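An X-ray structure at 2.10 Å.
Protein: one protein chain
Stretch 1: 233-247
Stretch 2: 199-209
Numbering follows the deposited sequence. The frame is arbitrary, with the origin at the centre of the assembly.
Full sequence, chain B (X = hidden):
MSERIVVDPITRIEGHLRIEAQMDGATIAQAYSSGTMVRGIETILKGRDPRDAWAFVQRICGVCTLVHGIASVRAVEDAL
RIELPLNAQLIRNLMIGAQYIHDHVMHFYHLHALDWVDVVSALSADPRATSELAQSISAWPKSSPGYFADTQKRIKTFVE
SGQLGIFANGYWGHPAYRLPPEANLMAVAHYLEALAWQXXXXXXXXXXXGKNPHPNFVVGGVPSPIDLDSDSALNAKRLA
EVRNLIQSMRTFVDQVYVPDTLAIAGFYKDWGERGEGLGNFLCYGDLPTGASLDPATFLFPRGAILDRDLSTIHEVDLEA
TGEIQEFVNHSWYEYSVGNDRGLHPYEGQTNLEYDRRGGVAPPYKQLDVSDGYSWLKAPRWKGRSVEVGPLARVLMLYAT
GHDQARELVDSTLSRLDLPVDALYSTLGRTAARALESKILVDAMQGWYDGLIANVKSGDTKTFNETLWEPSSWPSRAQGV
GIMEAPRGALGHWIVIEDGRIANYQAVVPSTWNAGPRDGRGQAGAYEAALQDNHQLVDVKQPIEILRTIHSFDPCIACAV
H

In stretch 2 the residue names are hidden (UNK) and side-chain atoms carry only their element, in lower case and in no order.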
# COMPACT_ATOMS: atom_id res chain seq x y z
N ALA B 233 1.25 -24.14 -15.82
CA ALA B 233 1.44 -22.89 -16.54
C ALA B 233 0.08 -22.24 -16.77
O ALA B 233 -0.95 -22.85 -16.59
CB ALA B 233 2.10 -23.15 -17.92
N LEU B 234 0.08 -21.00 -17.24
CA LEU B 234 -1.18 -20.33 -17.60
C LEU B 234 -1.73 -21.05 -18.82
O LEU B 234 -1.01 -21.18 -19.82
CB LEU B 234 -0.90 -18.92 -17.99
CG LEU B 234 -0.78 -17.83 -16.95
CD1 LEU B 234 -1.33 -18.03 -15.48
CD2 LEU B 234 0.34 -16.78 -17.15
N ASN B 235 -2.98 -21.51 -18.73
CA ASN B 235 -3.61 -22.31 -19.77
C ASN B 235 -5.09 -21.81 -19.87
O ASN B 235 -5.43 -20.74 -19.28
CB ASN B 235 -3.51 -23.82 -19.46
CG ASN B 235 -4.07 -24.18 -18.08
OD1 ASN B 235 -3.63 -25.13 -17.43
ND2 ASN B 235 -5.00 -23.38 -17.62
N ALA B 236 -5.93 -22.49 -20.65
CA ALA B 236 -7.31 -21.97 -20.87
C ALA B 236 -8.12 -21.86 -19.57
O ALA B 236 -8.86 -20.90 -19.38
CB ALA B 236 -8.07 -22.86 -21.87
N LYS B 237 -7.95 -22.85 -18.70
CA LYS B 237 -8.57 -22.85 -17.39
C LYS B 237 -8.15 -21.65 -16.57
O LYS B 237 -9.01 -20.90 -16.07
CB LYS B 237 -8.23 -24.13 -16.65
CG LYS B 237 -9.02 -24.27 -15.33
CD LYS B 237 -8.20 -23.74 -14.14
CE LYS B 237 -8.75 -24.11 -12.71
NZ LYS B 237 -7.85 -23.44 -11.65
N ARG B 238 -6.86 -21.41 -16.43
CA ARG B 238 -6.44 -20.20 -15.65
C ARG B 238 -6.91 -18.89 -16.32
O ARG B 238 -7.32 -17.92 -15.66
CB ARG B 238 -4.94 -20.16 -15.43
CG ARG B 238 -4.36 -21.40 -14.71
CD ARG B 238 -4.98 -21.37 -13.33
NE ARG B 238 -4.06 -21.04 -12.28
CZ ARG B 238 -4.37 -20.80 -11.00
NH1 ARG B 238 -5.62 -20.72 -10.52
NH2 ARG B 238 -3.38 -20.57 -10.19
N LEU B 239 -6.87 -18.87 -17.65
CA LEU B 239 -7.27 -17.66 -18.34
C LEU B 239 -8.79 -17.38 -18.18
O LEU B 239 -9.21 -16.21 -18.24
CB LEU B 239 -6.88 -17.75 -19.83
CG LEU B 239 -5.34 -17.63 -19.97
CD1 LEU B 239 -4.77 -18.15 -21.29
CD2 LEU B 239 -4.71 -16.26 -19.57
N ALA B 240 -9.59 -18.44 -18.04
CA ALA B 240 -11.05 -18.27 -17.84
C ALA B 240 -11.29 -17.64 -16.49
O ALA B 240 -12.16 -16.82 -16.37
CB ALA B 240 -11.76 -19.60 -17.88
N GLU B 241 -10.54 -18.06 -15.46
CA GLU B 241 -10.68 -17.41 -14.13
C GLU B 241 -10.30 -15.91 -14.20
O GLU B 241 -10.94 -15.07 -13.61
CB GLU B 241 -9.76 -18.12 -13.11
CG GLU B 241 -10.06 -19.64 -12.97
CD GLU B 241 -9.15 -20.35 -11.90
OE1 GLU B 241 -9.62 -20.56 -10.76
OE2 GLU B 241 -7.94 -20.57 -12.15
N VAL B 242 -9.25 -15.59 -14.95
CA VAL B 242 -8.83 -14.20 -15.04
C VAL B 242 -9.97 -13.39 -15.70
O VAL B 242 -10.29 -12.27 -15.27
CB VAL B 242 -7.60 -14.11 -15.90
CG1 VAL B 242 -7.27 -12.61 -16.29
CG2 VAL B 242 -6.42 -14.84 -15.22
N ARG B 243 -10.59 -13.97 -16.73
CA ARG B 243 -11.66 -13.24 -17.38
C ARG B 243 -12.81 -12.89 -16.42
O ARG B 243 -13.38 -11.79 -16.45
CB ARG B 243 -12.24 -14.08 -18.52
CG ARG B 243 -13.41 -13.30 -19.13
CD ARG B 243 -14.30 -14.24 -19.97
NE ARG B 243 -13.74 -14.30 -21.32
CZ ARG B 243 -13.99 -13.40 -22.28
NH1 ARG B 243 -14.79 -12.34 -22.06
NH2 ARG B 243 -13.40 -13.54 -23.46
N ASN B 244 -13.21 -13.85 -15.61
CA ASN B 244 -14.31 -13.58 -14.66
C ASN B 244 -13.93 -12.49 -13.65
O ASN B 244 -14.77 -11.68 -13.25
CB ASN B 244 -14.74 -14.87 -13.93
CG ASN B 244 -15.64 -15.75 -14.82
OD1 ASN B 244 -15.83 -15.48 -15.99
ND2 ASN B 244 -16.17 -16.82 -14.25
N LEU B 245 -12.68 -12.50 -13.20
CA LEU B 245 -12.26 -11.46 -12.21
C LEU B 245 -12.34 -10.03 -12.83
O LEU B 245 -12.78 -9.11 -12.17
CB LEU B 245 -10.82 -11.74 -11.69
CG LEU B 245 -10.78 -12.99 -10.83
CD1 LEU B 245 -9.29 -13.57 -10.77
CD2 LEU B 245 -11.41 -12.63 -9.41
N ILE B 246 -12.02 -9.88 -14.11
CA ILE B 246 -12.06 -8.53 -14.73
C ILE B 246 -13.49 -7.99 -14.79
O ILE B 246 -13.75 -6.82 -14.52
CB ILE B 246 -11.50 -8.60 -16.18
CG1 ILE B 246 -9.97 -8.82 -16.15
CG2 ILE B 246 -11.88 -7.31 -16.94
CD1 ILE B 246 -9.32 -9.12 -17.59
N GLN B 247 -14.42 -8.88 -15.10
CA GLN B 247 -15.83 -8.59 -15.07
C GLN B 247 -16.36 -8.18 -13.70
O GLN B 247 -17.12 -7.16 -13.62
CB GLN B 247 -16.59 -9.80 -15.57
CG GLN B 247 -18.04 -9.63 -15.77
CD GLN B 247 -18.57 -10.86 -16.56
OE1 GLN B 247 -17.83 -11.50 -17.39
NE2 GLN B 247 -19.82 -11.25 -16.26
N UNK B 199 -11.29 -8.93 -1.59
CA UNK B 199 -10.52 -10.12 -1.30
C UNK B 199 -10.73 -11.13 -2.42
O UNK B 199 -9.83 -11.91 -2.75
c UNK B 199 -13.05 -10.16 3.37
n UNK B 199 -14.36 -10.47 3.25
c UNK B 199 -12.47 -11.90 1.69
c UNK B 199 -10.86 -10.76 0.07
c UNK B 199 -12.33 -11.29 0.23
n UNK B 199 -12.14 -10.88 2.71
n UNK B 199 -12.67 -9.24 4.26
N UNK B 200 -11.85 -11.02 -3.09
CA UNK B 200 -11.97 -11.73 -4.35
C UNK B 200 -11.12 -11.20 -5.49
O UNK B 200 -10.42 -11.96 -6.18
c UNK B 200 -13.98 -13.14 -4.66
o UNK B 200 -14.11 -13.76 -5.80
c UNK B 200 -13.42 -11.75 -4.77
o UNK B 200 -14.00 -13.65 -3.46
N UNK B 201 -11.15 -9.91 -5.70
CA UNK B 201 -10.29 -9.24 -6.68
C UNK B 201 -8.77 -9.55 -6.55
O UNK B 201 -8.05 -9.63 -7.55
c UNK B 201 -9.66 -6.89 -7.48
o UNK B 201 -11.95 -7.53 -6.99
c UNK B 201 -10.58 -7.72 -6.59
N UNK B 202 -8.29 -9.69 -5.31
CA UNK B 202 -6.89 -10.00 -5.04
C UNK B 202 -6.43 -11.31 -5.65
O UNK B 202 -5.22 -11.54 -5.79
c UNK B 202 -6.67 -10.04 -3.53
N UNK B 203 -7.37 -12.21 -5.97
CA UNK B 203 -7.01 -13.50 -6.65
C UNK B 203 -6.36 -13.26 -8.00
O UNK B 203 -5.64 -14.11 -8.51
c UNK B 203 -8.31 -14.31 -6.89
c UNK B 203 -10.16 -15.58 -5.86
n UNK B 203 -12.01 -16.75 -4.95
c UNK B 203 -8.91 -14.83 -5.57
c UNK B 203 -10.70 -16.13 -4.52
N UNK B 204 -6.63 -12.08 -8.60
CA UNK B 204 -6.04 -11.77 -9.90
C UNK B 204 -4.50 -11.71 -9.80
O UNK B 204 -3.79 -12.31 -10.61
c UNK B 204 -5.81 -9.28 -14.48
c UNK B 204 -7.01 -9.86 -14.13
c UNK B 204 -5.05 -9.42 -12.18
c UNK B 204 -6.53 -10.36 -10.34
c UNK B 204 -6.25 -10.02 -11.81
c UNK B 204 -7.21 -10.26 -12.79
c UNK B 204 -4.80 -9.10 -13.52
N UNK B 205 -3.96 -10.93 -8.86
CA UNK B 205 -2.51 -10.97 -8.65
C UNK B 205 -1.97 -12.38 -8.26
O UNK B 205 -0.82 -12.72 -8.60
c UNK B 205 -2.42 -8.02 -9.23
c UNK B 205 -2.17 -8.56 -8.00
n UNK B 205 -1.88 -7.50 -7.16
n UNK B 205 -2.25 -6.67 -9.11
c UNK B 205 -1.90 -6.38 -7.86
c UNK B 205 -2.10 -9.98 -7.56
N UNK B 206 -2.78 -13.21 -7.62
CA UNK B 206 -2.25 -14.51 -7.19
C UNK B 206 -2.08 -15.42 -8.42
O UNK B 206 -1.09 -16.14 -8.54
c UNK B 206 -3.19 -15.15 -6.15
N UNK B 207 -2.99 -15.29 -9.38
CA UNK B 207 -2.85 -16.09 -10.58
C UNK B 207 -1.53 -15.82 -11.36
O UNK B 207 -0.77 -16.73 -11.63
c UNK B 207 -4.09 -15.98 -11.49
c UNK B 207 -6.67 -16.31 -11.54
c UNK B 207 -5.30 -16.61 -10.78
c UNK B 207 -3.83 -16.65 -12.92
N UNK B 208 -1.21 -14.57 -11.55
CA UNK B 208 -0.05 -14.19 -12.34
C UNK B 208 1.17 -14.08 -11.44
O UNK B 208 2.27 -14.33 -11.88
c UNK B 208 -0.35 -12.82 -12.91
c UNK B 208 -1.84 -13.61 -16.39
c UNK B 208 -1.32 -12.87 -14.08
c UNK B 208 -0.96 -13.56 -15.25
c UNK B 208 -2.55 -12.25 -14.02
c UNK B 208 -3.07 -12.98 -16.32
c UNK B 208 -3.45 -12.28 -15.13
N UNK B 209 0.96 -13.70 -10.16
CA UNK B 209 2.09 -13.30 -9.36
C UNK B 209 2.29 -14.22 -8.17
O UNK B 209 3.16 -13.95 -7.36
O HOH W 1 -0.85 -19.27 -11.04

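Position 199 carries seven side-chain atoms: three carbons in a row, a nitrogen, then a carbon bearing two more nitrogens. This guanidinium lies out of reach of stretch 1 and identifies R199. Its three nitrogens are hydrogen-bonded elsewhere in the structure.

Position 200 has two carbons, the second holding two oxygens, a short carboxylate. Its CA-to-CB bond points sideways, and the contact is made by the backbone O, which lies 3.4 Å from L245 CD2. The residue is D200.

At position 201 a single carbon branches to one oxygen and one carbon. The side chain makes no close contact with stretch 1; only the backbone comes near, with L245 CD2 4.5 Å from CA of 201. The pattern is that of threonine, T201.

Position 202 shows one side-chain carbon, which points away from stretch 1 and touches nothing there; it is A202.

Position 203 has four carbons in a row ending in nitrogen. Its CB faces stretch 1, 4.1 Å from L245 CD1, but the extended chain leads away. This is K203, and its NZ forms a long salt bridge with D200 OD2 at 3.8 Å.

Position 204 bears one carbon followed by a ring of six carbons. Although CB points sideways, the ring reaches V242, L245 and I246 of stretch 1. It is phenylalanine, F204, brought there by its t rotamer. F204 CE1 approaches V242 CG1 to 3.5 Å and I246 CG1 to 3.7 Å, while L245 CB sits at the ring edge, 4.1 Å from F204 CD1.

Position 205 carries one carbon and a five-membered ring of three carbons and two nitrogens, and reaches nothing on stretch 1; it is H205, buried, with both ring nitrogens hydrogen-bonded elsewhere in the structure.

Position 206 again has a single carbon, directed sideways and touching nothing on stretch 1: A206.

The four carbons at position 207 fork at the first, one arm being two carbons long. They point toward stretch 1 and fit among R238, E241, V242 and L245: I207. I207 CD1 lies 3.9 Å from L245 CD1, and I207 CG1 covers one face of the R238 guanidinium, 4.1 Å from NH1 of R238.

Position 208 has another carbon plus six-carbon ring. CB points away, but the ring swings back to L234 and V242: F208. F208 CE1 is 3.9 Å from L234 CD2 and F208 CE2 3.9 Å from V242 CG2.

Position 209 has no side-chain atoms and is G209; an ideal CB here would lie 2.9 Å from H205 O.

Helix 236-247 and helix 203-209 run nearly antiparallel, at 153°, with axes 10.1 Å apart at closest approach. Their packing is reciprocal: I207 enters a hole on stretch 1, and L245 enters one formed by D200, K203, F204 and I207. No direct hydrogen bond crosses the interface. Water 1 provides a polar link, its O donating to I207 O at 2.6 Å and accepting from R238 NH2 at 3.0 Å, while R238 NH1 is held by E241 OE2 at 2.8 Å.

Stretch 2, residues 199-209: RDTAKFHAIFG
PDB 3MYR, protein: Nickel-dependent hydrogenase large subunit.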